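Local coordinates for secreted effector protein SifA (Salmonella typhimurium, PDB 3CXB) that is required in infected host cells for endosomal tubulation and the formation of Salmonella-induced filaments, and binds the host protein PLEKHM2, at residues A25-L30 / K45-L50; Q85-H90 / T95-I100; R134-K139 / M144-K149; S212-T217 / E316-L321. All coordinates share one frame; numbering follows the deposited sequence.

Contact 1. Residues A25-L30 / K45-L50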
loop_
_atom_site.group_PDB
_atom_site.type_symbol
_atom_site.label_atom_id
_atom_site.label_comp_id
_atom_site.label_asym_id
_atom_site.label_seq_id
_atom_site.Cartn_x
_atom_site.Cartn_y
_atom_site.Cartn_z
ATOM N N ALA A 25 -7.511 9.929 28.557
ATOM C CA ALA A 25 -8.838 10.468 28.732
ATOM C C ALA A 25 -9.608 10.332 27.432
ATOM O O ALA A 25 -10.655 9.693 27.401
ATOM C CB ALA A 25 -8.772 11.906 29.156
ATOM N N TRP A 26 -9.102 10.909 26.348
ATOM C CA TRP A 26 -9.828 10.790 25.089
ATOM C C TRP A 26 -9.897 9.349 24.552
ATOM O O TRP A 26 -10.763 9.028 23.743
ATOM C CB TRP A 26 -9.245 11.736 24.049
ATOM C CG TRP A 26 -9.445 13.170 24.420
ATOM C CD1 TRP A 26 -8.479 14.067 24.771
ATOM C CD2 TRP A 26 -10.691 13.874 24.496
ATOM N NE1 TRP A 26 -9.044 15.287 25.062
ATOM C CE2 TRP A 26 -10.400 15.196 24.901
ATOM C CE3 TRP A 26 -12.024 13.517 24.261
ATOM C CZ2 TRP A 26 -11.399 16.165 25.076
ATOM C CZ3 TRP A 26 -13.021 14.486 24.438
ATOM C CH2 TRP A 26 -12.698 15.791 24.840
ATOM N N TRP A 27 -9.009 8.470 25.002
ATOM C CA TRP A 27 -9.054 7.091 24.541
ATOM C C TRP A 27 -10.251 6.389 25.206
ATOM O O TRP A 27 -11.067 5.757 24.520
ATOM C CB TRP A 27 -7.743 6.380 24.889
ATOM C CG TRP A 27 -7.612 4.987 24.340
ATOM C CD1 TRP A 27 -8.526 4.308 23.587
ATOM C CD2 TRP A 27 -6.519 4.081 24.552
ATOM N NE1 TRP A 27 -8.079 3.034 23.324
ATOM C CE2 TRP A 27 -6.848 2.870 23.907
ATOM C CE3 TRP A 27 -5.295 4.175 25.223
ATOM C CZ2 TRP A 27 -5.995 1.756 23.920
ATOM C CZ3 TRP A 27 -4.447 3.063 25.233
ATOM C CH2 TRP A 27 -4.802 1.876 24.588
ATOM N N LYS A 28 -10.367 6.511 26.530
ATOM C CA LYS A 28 -11.479 5.885 27.258
ATOM C C LYS A 28 -12.840 6.373 26.768
ATOM O O LYS A 28 -13.810 5.615 26.744
ATOM C CB LYS A 28 -11.378 6.141 28.765
ATOM C CG LYS A 28 -10.323 5.326 29.436
ATOM C CD LYS A 28 -10.270 5.614 30.908
ATOM C CE LYS A 28 -9.065 4.914 31.544
ATOM N NZ LYS A 28 -8.971 5.142 33.020
ATOM N N VAL A 29 -12.910 7.641 26.386
ATOM C CA VAL A 29 -14.152 8.187 25.883
ATOM C C VAL A 29 -14.401 7.637 24.477
ATOM O O VAL A 29 -15.538 7.380 24.097
ATOM C CB VAL A 29 -14.114 9.749 25.869
ATOM C CG1 VAL A 29 -12.895 10.224 25.154
ATOM C CG2 VAL A 29 -15.344 10.315 25.185
ATOM N N LEU A 30 -13.339 7.428 23.709
ATOM C CA LEU A 30 -13.513 6.923 22.353
ATOM C C LEU A 30 -13.863 5.458 22.393
ATOM O O LEU A 30 -14.720 4.991 21.651
ATOM C CB LEU A 30 -12.240 7.100 21.527
ATOM C CG LEU A 30 -12.313 6.351 20.193
ATOM C CD1 LEU A 30 -13.494 6.859 19.388
ATOM C CD2 LEU A 30 -11.056 6.545 19.420
ATOM N N LYS A 45 -8.148 -6.806 19.830
ATOM C CA LYS A 45 -7.337 -6.445 18.678
ATOM C C LYS A 45 -7.601 -5.001 18.208
ATOM O O LYS A 45 -6.672 -4.282 17.824
ATOM C CB LYS A 45 -7.578 -7.417 17.520
ATOM C CG LYS A 45 -7.089 -8.838 17.785
ATOM C CD LYS A 45 -7.454 -9.778 16.631
ATOM C CE LYS A 45 -7.037 -11.223 16.913
ATOM N NZ LYS A 45 -7.277 -12.143 15.758
ATOM N N ALA A 46 -8.855 -4.568 18.230
ATOM C CA ALA A 46 -9.171 -3.204 17.812
ATOM C C ALA A 46 -8.597 -2.222 18.838
ATOM O O ALA A 46 -8.344 -1.050 18.543
ATOM C CB ALA A 46 -10.690 -3.024 17.696
ATOM N N ASP A 47 -8.396 -2.722 20.048
ATOM C CA ASP A 47 -7.866 -1.915 21.131
ATOM C C ASP A 47 -6.376 -1.686 20.916
ATOM O O ASP A 47 -5.866 -0.581 21.121
ATOM C CB ASP A 47 -8.114 -2.625 22.465
ATOM C CG ASP A 47 -7.525 -1.883 23.643
ATOM O OD1 ASP A 47 -6.293 -1.848 23.771
ATOM O OD2 ASP A 47 -8.287 -1.324 24.448
ATOM N N ARG A 48 -5.677 -2.736 20.498
ATOM C CA ARG A 48 -4.254 -2.607 20.255
ATOM C C ARG A 48 -4.048 -1.766 19.002
ATOM O O ARG A 48 -3.052 -1.059 18.886
ATOM C CB ARG A 48 -3.603 -3.982 20.110
ATOM C CG ARG A 48 -2.246 -4.073 20.808
ATOM C CD ARG A 48 -2.352 -3.631 22.265
ATOM N NE ARG A 48 -1.078 -3.728 22.974
ATOM C CZ ARG A 48 -0.892 -3.350 24.238
ATOM N NH1 ARG A 48 -1.899 -2.844 24.938
ATOM N NH2 ARG A 48 0.302 -3.482 24.805
ATOM N N CYS A 49 -4.989 -1.839 18.068
ATOM C CA CYS A 49 -4.917 -1.031 16.857
ATOM C C CYS A 49 -4.875 0.441 17.253
ATOM O O CYS A 49 -3.934 1.171 16.937
ATOM C CB CYS A 49 -6.148 -1.248 15.990
ATOM S SG CYS A 49 -6.089 -2.668 14.911
ATOM N N LEU A 50 -5.924 0.871 17.942
ATOM C CA LEU A 50 -6.030 2.244 18.394
ATOM C C LEU A 50 -4.755 2.644 19.107
ATOM O O LEU A 50 -4.193 3.714 18.851
ATOM C CB LEU A 50 -7.216 2.390 19.342
ATOM C CG LEU A 50 -8.601 2.265 18.711
ATOM C CD1 LEU A 50 -9.664 2.096 19.794
ATOM C CD2 LEU A 50 -8.882 3.508 17.878
#
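Trp27 spans most of the distance between the two helices, and its indole meets Asp47 with the benzene end and Leu50 with the pyrrole end. Trp27 CZ2 lies 3.6 Å from Asp47 OD1, which sits at the edge of the ring and close to its plane. The carboxylate itself is turned 42° from the indole, and the two side chains cross at about a right angle. Leu50 approaches the same ring obliquely, bringing its CD1 to 4.0 Å from Trp27 NE1 while its CB lies almost as near. The other methyl of this leucine, Leu50 CD2, reaches Leu30 CD2 at 4.0 Å, one turn further along the first helix. The pairing belongs to a helical hairpin near the N-terminus, in which helix 25-34 and helix 42-54 run roughly antiparallel, with 148° between the local axes. Those axes stay 12.1 Å apart, too far for backbones to touch, and the gap is bridged by large side chains, burying 199 Å² in all. Trp27 can cross it because its CG stands anti to the backbone N (chi1 -174°), which throws the indole outward toward the second helix. Further out, Phe55 stacks on the indole, which probably helps to fix its orientation. Asp47 is held by a salt bridge from its OD2 to Lys23, so its main polar partner lies just before the first helix, while the indole edge lies against OD1 and the backbone O of Asp47. Met124 touches Leu30, while helix 62-75 packs against Ala46 and Cys49 of the second helix.

Contact 2. Residues Q85-H90 / T95-I100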
loop_
_atom_site.group_PDB
_atom_site.type_symbol
_atom_site.label_atom_id
_atom_site.label_comp_id
_atom_site.label_asym_id
_atom_site.label_seq_id
_atom_site.Cartn_x
_atom_site.Cartn_y
_atom_site.Cartn_z
ATOM N N GLN A 85 -16.420 5.621 6.984
ATOM C CA GLN A 85 -16.514 6.227 5.662
ATOM C C GLN A 85 -15.243 6.941 5.204
ATOM O O GLN A 85 -14.533 7.529 6.012
ATOM C CB GLN A 85 -17.697 7.195 5.664
ATOM C CG GLN A 85 -18.903 6.658 6.447
ATOM C CD GLN A 85 -19.874 7.744 6.884
ATOM O OE1 GLN A 85 -19.476 8.745 7.476
ATOM N NE2 GLN A 85 -21.153 7.541 6.604
ATOM N N VAL A 86 -14.968 6.878 3.904
ATOM C CA VAL A 86 -13.804 7.526 3.312
ATOM C C VAL A 86 -14.235 8.251 2.030
ATOM O O VAL A 86 -14.989 7.702 1.230
ATOM C CB VAL A 86 -12.651 6.490 3.001
ATOM C CG1 VAL A 86 -13.186 5.084 2.966
ATOM C CG2 VAL A 86 -11.990 6.804 1.686
ATOM N N HIS A 87 -13.753 9.478 1.834
ATOM C CA HIS A 87 -14.115 10.259 0.652
ATOM C C HIS A 87 -13.114 11.388 0.432
ATOM O O HIS A 87 -12.356 11.729 1.342
ATOM C CB HIS A 87 -15.479 10.896 0.878
ATOM C CG HIS A 87 -15.459 11.969 1.922
ATOM N ND1 HIS A 87 -15.184 13.289 1.626
ATOM C CD2 HIS A 87 -15.588 11.903 3.269
ATOM C CE1 HIS A 87 -15.144 13.988 2.747
ATOM N NE2 HIS A 87 -15.385 13.171 3.758
ATOM N N ASN A 88 -13.133 11.973 -0.766
ATOM C CA ASN A 88 -12.269 13.105 -1.099
ATOM C C ASN A 88 -13.154 14.333 -1.031
ATOM O O ASN A 88 -14.113 14.448 -1.790
ATOM C CB ASN A 88 -11.724 12.983 -2.510
ATOM C CG ASN A 88 -11.023 11.690 -2.735
ATOM O OD1 ASN A 88 -11.664 10.650 -2.881
ATOM N ND2 ASN A 88 -9.692 11.726 -2.746
ATOM N N PRO A 89 -12.840 15.278 -0.134
ATOM C CA PRO A 89 -13.684 16.470 -0.044
ATOM C C PRO A 89 -13.963 17.092 -1.407
ATOM O O PRO A 89 -13.037 17.407 -2.151
ATOM C CB PRO A 89 -12.885 17.388 0.883
ATOM C CG PRO A 89 -11.471 17.002 0.592
ATOM C CD PRO A 89 -11.561 15.496 0.565
ATOM N N HIS A 90 -15.246 17.243 -1.727
ATOM C CA HIS A 90 -15.667 17.828 -2.991
ATOM C C HIS A 90 -14.829 17.258 -4.127
ATOM O O HIS A 90 -14.374 17.983 -5.011
ATOM C CB HIS A 90 -15.525 19.354 -2.930
ATOM C CG HIS A 90 -16.325 19.994 -1.831
ATOM N ND1 HIS A 90 -16.159 19.664 -0.502
ATOM C CD2 HIS A 90 -17.293 20.941 -1.866
ATOM C CE1 HIS A 90 -16.991 20.380 0.234
ATOM N NE2 HIS A 90 -17.691 21.162 -0.569
ATOM N N THR A 95 -6.649 15.651 -1.697
ATOM C CA THR A 95 -6.840 15.262 -0.315
ATOM C C THR A 95 -7.826 14.092 -0.158
ATOM O O THR A 95 -8.663 13.840 -1.039
ATOM C CB THR A 95 -7.317 16.493 0.502
ATOM O OG1 THR A 95 -7.995 16.068 1.693
ATOM C CG2 THR A 95 -8.253 17.340 -0.331
ATOM N N ILE A 96 -7.691 13.354 0.945
ATOM C CA ILE A 96 -8.590 12.242 1.245
ATOM C C ILE A 96 -8.773 12.140 2.757
ATOM O O ILE A 96 -7.843 12.385 3.528
ATOM C CB ILE A 96 -8.089 10.899 0.651
ATOM C CG1 ILE A 96 -9.088 9.793 0.989
ATOM C CG2 ILE A 96 -6.715 10.587 1.147
ATOM C CD1 ILE A 96 -8.946 8.565 0.146
ATOM N N ILE A 97 -9.984 11.792 3.177
ATOM C CA ILE A 97 -10.316 11.693 4.594
ATOM C C ILE A 97 -10.925 10.342 4.932
ATOM O O ILE A 97 -11.673 9.783 4.139
ATOM C CB ILE A 97 -11.335 12.768 4.952
ATOM C CG1 ILE A 97 -10.864 14.107 4.400
ATOM C CG2 ILE A 97 -11.516 12.843 6.440
ATOM C CD1 ILE A 97 -11.839 15.227 4.624
ATOM N N LEU A 98 -10.602 9.816 6.107
ATOM C CA LEU A 98 -11.146 8.536 6.545
ATOM C C LEU A 98 -11.714 8.899 7.883
ATOM O O LEU A 98 -11.126 9.711 8.586
ATOM C CB LEU A 98 -10.041 7.483 6.731
ATOM C CG LEU A 98 -9.002 7.345 5.609
ATOM C CD1 LEU A 98 -8.030 6.254 5.954
ATOM C CD2 LEU A 98 -9.666 7.020 4.308
ATOM N N ARG A 99 -12.844 8.312 8.246
ATOM C CA ARG A 99 -13.442 8.651 9.518
ATOM C C ARG A 99 -14.413 7.621 10.057
ATOM O O ARG A 99 -14.923 6.787 9.324
ATOM C CB ARG A 99 -14.150 9.988 9.387
ATOM C CG ARG A 99 -15.022 10.059 8.165
ATOM C CD ARG A 99 -15.749 11.388 8.088
ATOM N NE ARG A 99 -16.652 11.419 6.938
ATOM C CZ ARG A 99 -17.605 12.326 6.752
ATOM N NH1 ARG A 99 -18.368 12.252 5.670
ATOM N NH2 ARG A 99 -17.797 13.297 7.642
ATOM N N ILE A 100 -14.661 7.699 11.356
ATOM C CA ILE A 100 -15.581 6.807 12.023
ATOM C C ILE A 100 -16.655 7.714 12.598
ATOM O O ILE A 100 -16.352 8.532 13.469
ATOM C CB ILE A 100 -14.895 6.073 13.199
ATOM C CG1 ILE A 100 -13.663 5.306 12.703
ATOM C CG2 ILE A 100 -15.881 5.113 13.867
ATOM C CD1 ILE A 100 -12.909 4.579 13.803
#
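Strands 85-87 and 96-100 run antiparallel, their local axes 4.8 Å apart, with Gln85-Arg99 and His87-Ile97 as hydrogen-bonded pairs and Val86-Leu98 as the non-hydrogen-bonded pair between them. Each hydrogen-bonded pair is closed by two backbone bonds, among them His87 N to Ile97 O at 3.1 Å and Ile97 N to His87 O at 3.0 Å. On the face bearing Gln85, His87 and Arg99, the arginine guanidinium lies between Gln85 and His87 of the neighbouring strand. His87 NE2 stands over one face, 3.7 Å from Arg99 NH1, and Gln85 OE1 over the opposite face, 3.9 Å from Arg99 NE. The imidazole is tilted 61° to the guanidinium, so they do not stack flat. Arg99 turns its CG between the backbone N and the carbonyl carbon (chi1 48°) and runs extended to NE; beyond it, NH2 forms a salt bridge with Glu108. The strands form a beta hairpin at the border of the five-stranded antiparallel sheet, where 84-87 is an outermost strand and 96-101 pairs on its other side with 108-114. The face of Val86 and Leu98, whose side chains lie side by side, is covered by Phe69 and Phe70 of helix 62-75. Toward the turn, Asn88 ND2 donates to Thr95 O at 2.9 Å and also to Arg150 O, tying the hairpin to strand 145-153. Pro89 packs its ring against Thr95 CG2 and Ile97 CD1.

Contact 3. Residues R134-K139 / M144-K149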
loop_
_atom_site.group_PDB
_atom_site.type_symbol
_atom_site.label_atom_id
_atom_site.label_comp_id
_atom_site.label_asym_id
_atom_site.label_seq_id
_atom_site.Cartn_x
_atom_site.Cartn_y
_atom_site.Cartn_z
ATOM N N ARG A 134 7.482 12.548 3.454
ATOM C CA ARG A 134 7.996 13.051 2.200
ATOM C C ARG A 134 7.581 12.228 1.011
ATOM O O ARG A 134 8.361 11.455 0.473
ATOM C CB ARG A 134 9.522 13.184 2.288
ATOM C CG ARG A 134 9.927 14.325 3.235
ATOM C CD ARG A 134 11.415 14.387 3.526
ATOM N NE ARG A 134 11.694 15.353 4.590
ATOM C CZ ARG A 134 12.901 15.598 5.092
ATOM N NH1 ARG A 134 13.050 16.497 6.058
ATOM N NH2 ARG A 134 13.962 14.947 4.631
ATOM N N PRO A 135 6.325 12.388 0.587
ATOM C CA PRO A 135 5.790 11.654 -0.559
ATOM C C PRO A 135 6.464 12.099 -1.858
ATOM O O PRO A 135 6.278 13.228 -2.325
ATOM C CB PRO A 135 4.311 12.004 -0.518
ATOM C CG PRO A 135 4.332 13.421 0.001
ATOM C CD PRO A 135 5.319 13.311 1.140
ATOM N N ASP A 136 7.283 11.216 -2.410
ATOM C CA ASP A 136 7.973 11.472 -3.660
ATOM C C ASP A 136 8.412 10.106 -4.103
ATOM O O ASP A 136 9.381 9.555 -3.583
ATOM C CB ASP A 136 9.197 12.368 -3.491
ATOM C CG ASP A 136 9.931 12.603 -4.821
ATOM O OD1 ASP A 136 11.043 13.176 -4.831
ATOM O OD2 ASP A 136 9.386 12.211 -5.876
ATOM N N ILE A 137 7.681 9.554 -5.062
ATOM C CA ILE A 137 7.976 8.225 -5.548
ATOM C C ILE A 137 9.236 8.185 -6.393
ATOM O O ILE A 137 9.726 7.111 -6.725
ATOM C CB ILE A 137 6.774 7.661 -6.342
ATOM C CG1 ILE A 137 6.619 8.407 -7.672
ATOM C CG2 ILE A 137 5.497 7.786 -5.494
ATOM C CD1 ILE A 137 5.571 7.791 -8.590
ATOM N N LEU A 138 9.767 9.361 -6.717
ATOM C CA LEU A 138 10.981 9.478 -7.531
ATOM C C LEU A 138 12.081 9.990 -6.637
ATOM O O LEU A 138 12.686 11.037 -6.895
ATOM C CB LEU A 138 10.758 10.467 -8.672
ATOM C CG LEU A 138 9.629 10.120 -9.644
ATOM C CD1 LEU A 138 9.402 11.312 -10.536
ATOM C CD2 LEU A 138 9.978 8.886 -10.468
ATOM N N LYS A 139 12.324 9.240 -5.570
ATOM C CA LYS A 139 13.331 9.603 -4.593
ATOM C C LYS A 139 14.732 9.630 -5.193
ATOM O O LYS A 139 15.505 10.543 -4.927
ATOM C CB LYS A 139 13.269 8.632 -3.414
ATOM C CG LYS A 139 13.264 9.318 -2.051
ATOM C CD LYS A 139 12.026 10.161 -1.845
ATOM C CE LYS A 139 12.116 10.908 -0.539
ATOM N NZ LYS A 139 10.922 11.745 -0.271
ATOM N N MET A 144 13.474 16.108 -9.689
ATOM C CA MET A 144 12.171 15.611 -10.104
ATOM C C MET A 144 11.327 15.138 -8.930
ATOM O O MET A 144 11.810 14.405 -8.065
ATOM C CB MET A 144 12.347 14.464 -11.102
ATOM C CG MET A 144 11.047 13.914 -11.644
ATOM S SD MET A 144 10.133 15.147 -12.585
ATOM C CE MET A 144 10.635 14.732 -14.271
ATOM N N THR A 145 10.070 15.567 -8.900
ATOM C CA THR A 145 9.156 15.167 -7.840
ATOM C C THR A 145 7.946 14.518 -8.476
ATOM O O THR A 145 7.563 14.869 -9.593
ATOM C CB THR A 145 8.671 16.361 -7.010
ATOM O OG1 THR A 145 9.798 17.065 -6.490
ATOM C CG2 THR A 145 7.814 15.889 -5.848
ATOM N N ALA A 146 7.346 13.573 -7.761
ATOM C CA ALA A 146 6.176 12.867 -8.258
ATOM C C ALA A 146 5.435 12.232 -7.098
ATOM O O ALA A 146 6.019 11.483 -6.322
ATOM C CB ALA A 146 6.600 11.796 -9.240
ATOM N N MET A 147 4.149 12.530 -6.979
ATOM C CA MET A 147 3.352 11.960 -5.903
ATOM C C MET A 147 2.199 11.182 -6.511
ATOM O O MET A 147 1.992 11.198 -7.724
ATOM C CB MET A 147 2.784 13.055 -5.010
ATOM C CG MET A 147 1.757 13.888 -5.732
ATOM S SD MET A 147 0.534 14.612 -4.650
ATOM C CE MET A 147 1.201 16.340 -4.575
ATOM N N ILE A 148 1.441 10.513 -5.657
ATOM C CA ILE A 148 0.310 9.730 -6.107
ATOM C C ILE A 148 -0.877 10.049 -5.239
ATOM O O ILE A 148 -0.852 9.780 -4.040
ATOM C CB ILE A 148 0.566 8.212 -5.985
ATOM C CG1 ILE A 148 1.717 7.785 -6.884
ATOM C CG2 ILE A 148 -0.680 7.439 -6.388
ATOM C CD1 ILE A 148 2.035 6.308 -6.755
ATOM N N LYS A 149 -1.906 10.633 -5.845
ATOM C CA LYS A 149 -3.133 10.941 -5.130
ATOM C C LYS A 149 -3.991 9.684 -5.191
ATOM O O LYS A 149 -3.695 8.760 -5.953
ATOM C CB LYS A 149 -3.844 12.131 -5.768
ATOM C CG LYS A 149 -3.086 13.430 -5.555
ATOM C CD LYS A 149 -3.753 14.623 -6.222
ATOM C CE LYS A 149 -2.874 15.878 -6.118
ATOM N NZ LYS A 149 -3.430 17.055 -6.852
#
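Asp136 meets Ala146 in an unusual way: its OD2 is gripped by two backbone N-H groups from opposite faces of the carboxylate plane. Ala146 N donates from across the contact at 3.1 Å to Asp136 OD2, and Leu138 N, two residues on in the same loop, donates to Asp136 OD2 at 3.0 Å, which makes an Asx turn. Both donors lie well out of the plane, one on each side, Ala146 N by 48°. With its CG anti to the backbone N (chi1 179°), the aspartate extends its carboxylate to the strand. Ala146 answers with its own carbonyl, since Ile137 N donates to Ala146 O at 2.8 Å, nearly in line with the carbonyl bond (C=O...N 167°). A single strand residue is thus held at both polar backbone atoms, one by a side chain and one by main chain. The loop following strand 126-132 in this manner lines the outer edge of strand 145-153, whose other edge pairs with strand 158-167 in the three-stranded antiparallel sheet. Apolar groups lie beside the polar pair: Ile137 CG1 comes to 3.7 Å from Ala146 CB, and Ile137 CG2 to 4.0 Å from Ile148 CD1, the two isoleucines crossing at about a right angle. Leu138 lies alongside Met144. Helix 283-303 covers these side chains through Met286, Ile290, Ala293 and Gln297. Within the loop, Lys139 NZ bonds to Arg134 O at 2.7 Å.

Contact 4. Residues S212-T217 / E316-L321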
loop_
_atom_site.group_PDB
_atom_site.type_symbol
_atom_site.label_atom_id
_atom_site.label_comp_id
_atom_site.label_asym_id
_atom_site.label_seq_id
_atom_site.Cartn_x
_atom_site.Cartn_y
_atom_site.Cartn_z
ATOM N N SER A 212 14.200 -10.018 -7.318
ATOM C CA SER A 212 14.923 -8.756 -7.433
ATOM C C SER A 212 15.763 -8.597 -6.169
ATOM O O SER A 212 16.981 -8.409 -6.242
ATOM C CB SER A 212 13.946 -7.599 -7.572
ATOM O OG SER A 212 12.991 -7.901 -8.567
ATOM N N GLY A 213 15.118 -8.693 -5.010
ATOM C CA GLY A 213 15.855 -8.568 -3.769
ATOM C C GLY A 213 17.106 -9.440 -3.735
ATOM O O GLY A 213 18.166 -9.011 -3.282
ATOM N N ILE A 214 16.991 -10.670 -4.223
ATOM C CA ILE A 214 18.123 -11.581 -4.217
ATOM C C ILE A 214 19.231 -11.042 -5.098
ATOM O O ILE A 214 20.335 -10.774 -4.630
ATOM C CB ILE A 214 17.730 -12.991 -4.734
ATOM C CG1 ILE A 214 16.584 -13.554 -3.893
ATOM C CG2 ILE A 214 18.933 -13.942 -4.651
ATOM C CD1 ILE A 214 16.926 -13.666 -2.418
ATOM N N GLU A 215 18.926 -10.881 -6.377
ATOM C CA GLU A 215 19.896 -10.391 -7.345
ATOM C C GLU A 215 20.496 -9.046 -6.927
ATOM O O GLU A 215 21.662 -8.764 -7.201
ATOM C CB GLU A 215 19.231 -10.262 -8.714
ATOM C CG GLU A 215 18.610 -11.550 -9.226
ATOM C CD GLU A 215 17.849 -11.349 -10.522
ATOM O OE1 GLU A 215 16.947 -10.473 -10.560
ATOM O OE2 GLU A 215 18.148 -12.069 -11.502
ATOM N N LYS A 216 19.693 -8.224 -6.258
ATOM C CA LYS A 216 20.134 -6.916 -5.804
ATOM C C LYS A 216 21.216 -7.002 -4.725
ATOM O O LYS A 216 22.310 -6.460 -4.883
ATOM C CB LYS A 216 18.933 -6.127 -5.269
ATOM C CG LYS A 216 19.269 -4.724 -4.768
ATOM C CD LYS A 216 18.030 -3.978 -4.285
ATOM C CE LYS A 216 18.369 -2.562 -3.815
ATOM N NZ LYS A 216 17.172 -1.841 -3.276
ATOM N N THR A 217 20.901 -7.677 -3.626
ATOM C CA THR A 217 21.837 -7.831 -2.527
ATOM C C THR A 217 23.115 -8.539 -2.993
ATOM O O THR A 217 24.202 -8.286 -2.467
ATOM C CB THR A 217 21.191 -8.636 -1.374
ATOM O OG1 THR A 217 19.995 -7.982 -0.947
ATOM C CG2 THR A 217 22.137 -8.743 -0.182
ATOM N N GLU A 316 17.123 -10.200 3.489
ATOM C CA GLU A 316 17.635 -10.582 4.794
ATOM C C GLU A 316 17.823 -12.071 4.878
ATOM O O GLU A 316 18.637 -12.551 5.661
ATOM C CB GLU A 316 16.694 -10.097 5.899
ATOM C CG GLU A 316 16.634 -8.586 6.077
ATOM C CD GLU A 316 15.614 -8.192 7.121
ATOM O OE1 GLU A 316 15.674 -8.750 8.239
ATOM O OE2 GLU A 316 14.751 -7.336 6.836
ATOM N N GLN A 317 17.061 -12.805 4.079
ATOM C CA GLN A 317 17.189 -14.254 4.061
ATOM C C GLN A 317 18.532 -14.593 3.427
ATOM O O GLN A 317 19.328 -15.359 3.968
ATOM C CB GLN A 317 16.055 -14.900 3.253
ATOM C CG GLN A 317 14.869 -15.336 4.102
ATOM C CD GLN A 317 15.228 -16.459 5.059
ATOM O OE1 GLN A 317 14.575 -16.657 6.089
ATOM N NE2 GLN A 317 16.270 -17.209 4.717
ATOM N N LEU A 318 18.772 -14.004 2.266
ATOM C CA LEU A 318 20.009 -14.227 1.553
ATOM C C LEU A 318 21.203 -13.974 2.472
ATOM O O LEU A 318 22.095 -14.795 2.583
ATOM C CB LEU A 318 20.090 -13.300 0.345
ATOM C CG LEU A 318 21.274 -13.613 -0.558
ATOM C CD1 LEU A 318 20.991 -14.941 -1.273
ATOM C CD2 LEU A 318 21.474 -12.503 -1.577
ATOM N N THR A 319 21.210 -12.848 3.158
ATOM C CA THR A 319 22.332 -12.543 4.021
ATOM C C THR A 319 22.420 -13.466 5.218
ATOM O O THR A 319 23.507 -13.897 5.603
ATOM C CB THR A 319 22.272 -11.093 4.506
ATOM O OG1 THR A 319 21.068 -10.892 5.261
ATOM C CG2 THR A 319 22.305 -10.138 3.304
ATOM N N THR A 320 21.274 -13.770 5.810
ATOM C CA THR A 320 21.239 -14.640 6.977
ATOM C C THR A 320 21.697 -16.064 6.607
ATOM O O THR A 320 22.452 -16.712 7.342
ATOM C CB THR A 320 19.812 -14.644 7.602
ATOM O OG1 THR A 320 19.838 -15.330 8.857
ATOM C CG2 THR A 320 18.822 -15.328 6.685
ATOM N N LEU A 321 21.260 -16.553 5.458
ATOM C CA LEU A 321 21.682 -17.876 5.054
ATOM C C LEU A 321 23.187 -17.858 4.814
ATOM O O LEU A 321 23.916 -18.697 5.350
ATOM C CB LEU A 321 20.955 -18.320 3.783
ATOM C CG LEU A 321 19.511 -18.795 3.949
ATOM C CD1 LEU A 321 18.918 -19.149 2.580
ATOM C CD2 LEU A 321 19.483 -20.004 4.891
#
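Gly213 O accepts two bonds from Thr217, the residue whose other branch meets Leu318 and Thr319: Thr217 N and Thr217 OG1 each lie 3.1 Å from Gly213 O and reach it from opposite faces of its carbonyl plane. The hydroxyl is thereby satisfied within its own helix, and the rotation that places it there sets CG2 anti to the backbone N, pointing the methyl across the interface to Thr319 CG2 at 3.8 Å. Leu318 fills the centre of the contact with a fork. Its CD2 lies 3.7 Å from Ile214 O and near Thr217 CB, while Leu318 CD1 is 4.1 Å from Ile214 CG2. The leucine reaches this position with CG anti to its backbone N (chi1 -172°), and it slides past Thr217 in the opposite direction. Helices 197-220 and 307-324 cross here at 51° with local axes 9.5 Å apart, bringing the C-terminal helix against helix 197-220 in a helical part that probably resembles the SopE-type exchange factors in fold. Helix 228-241 flanks both partners, touching Ile214 through Ala234 and Gln317 through Thr238 and Met241, so three helices come together. Ile214 O has a polar partner too, in Thr218 OG1. On the second helix, Thr319 OG1 bends back to Glu316 O at 3.0 Å, from above the carbonyl plane and from the same side as Thr320 N, leaving its methyl to face Thr217. Ile226 touches Leu318.

Overall arrangement
The four contacts follow one another along the chain without overlap. Contact 1 is the helical hairpin near the N-terminus; contact 2, with centre about 21 Å away, is the border hairpin of the five-stranded sheet, and helix 62-75 packs against both. Contact 3 lies about 21 Å from contact 2, between centres, where the chain passes from that sheet into the three-stranded one; Asn88 of contact 2 reaches strand 145-153, part of contact 3. Contact 4 joins segments 99 residues apart in the C-terminal part, about 39 Å from contacts 1 and 2 between centres. Contact 3, touching helix 283-303, links the sheet region to the C-terminal helices; N- and C-terminal domains are both required for tubule formation.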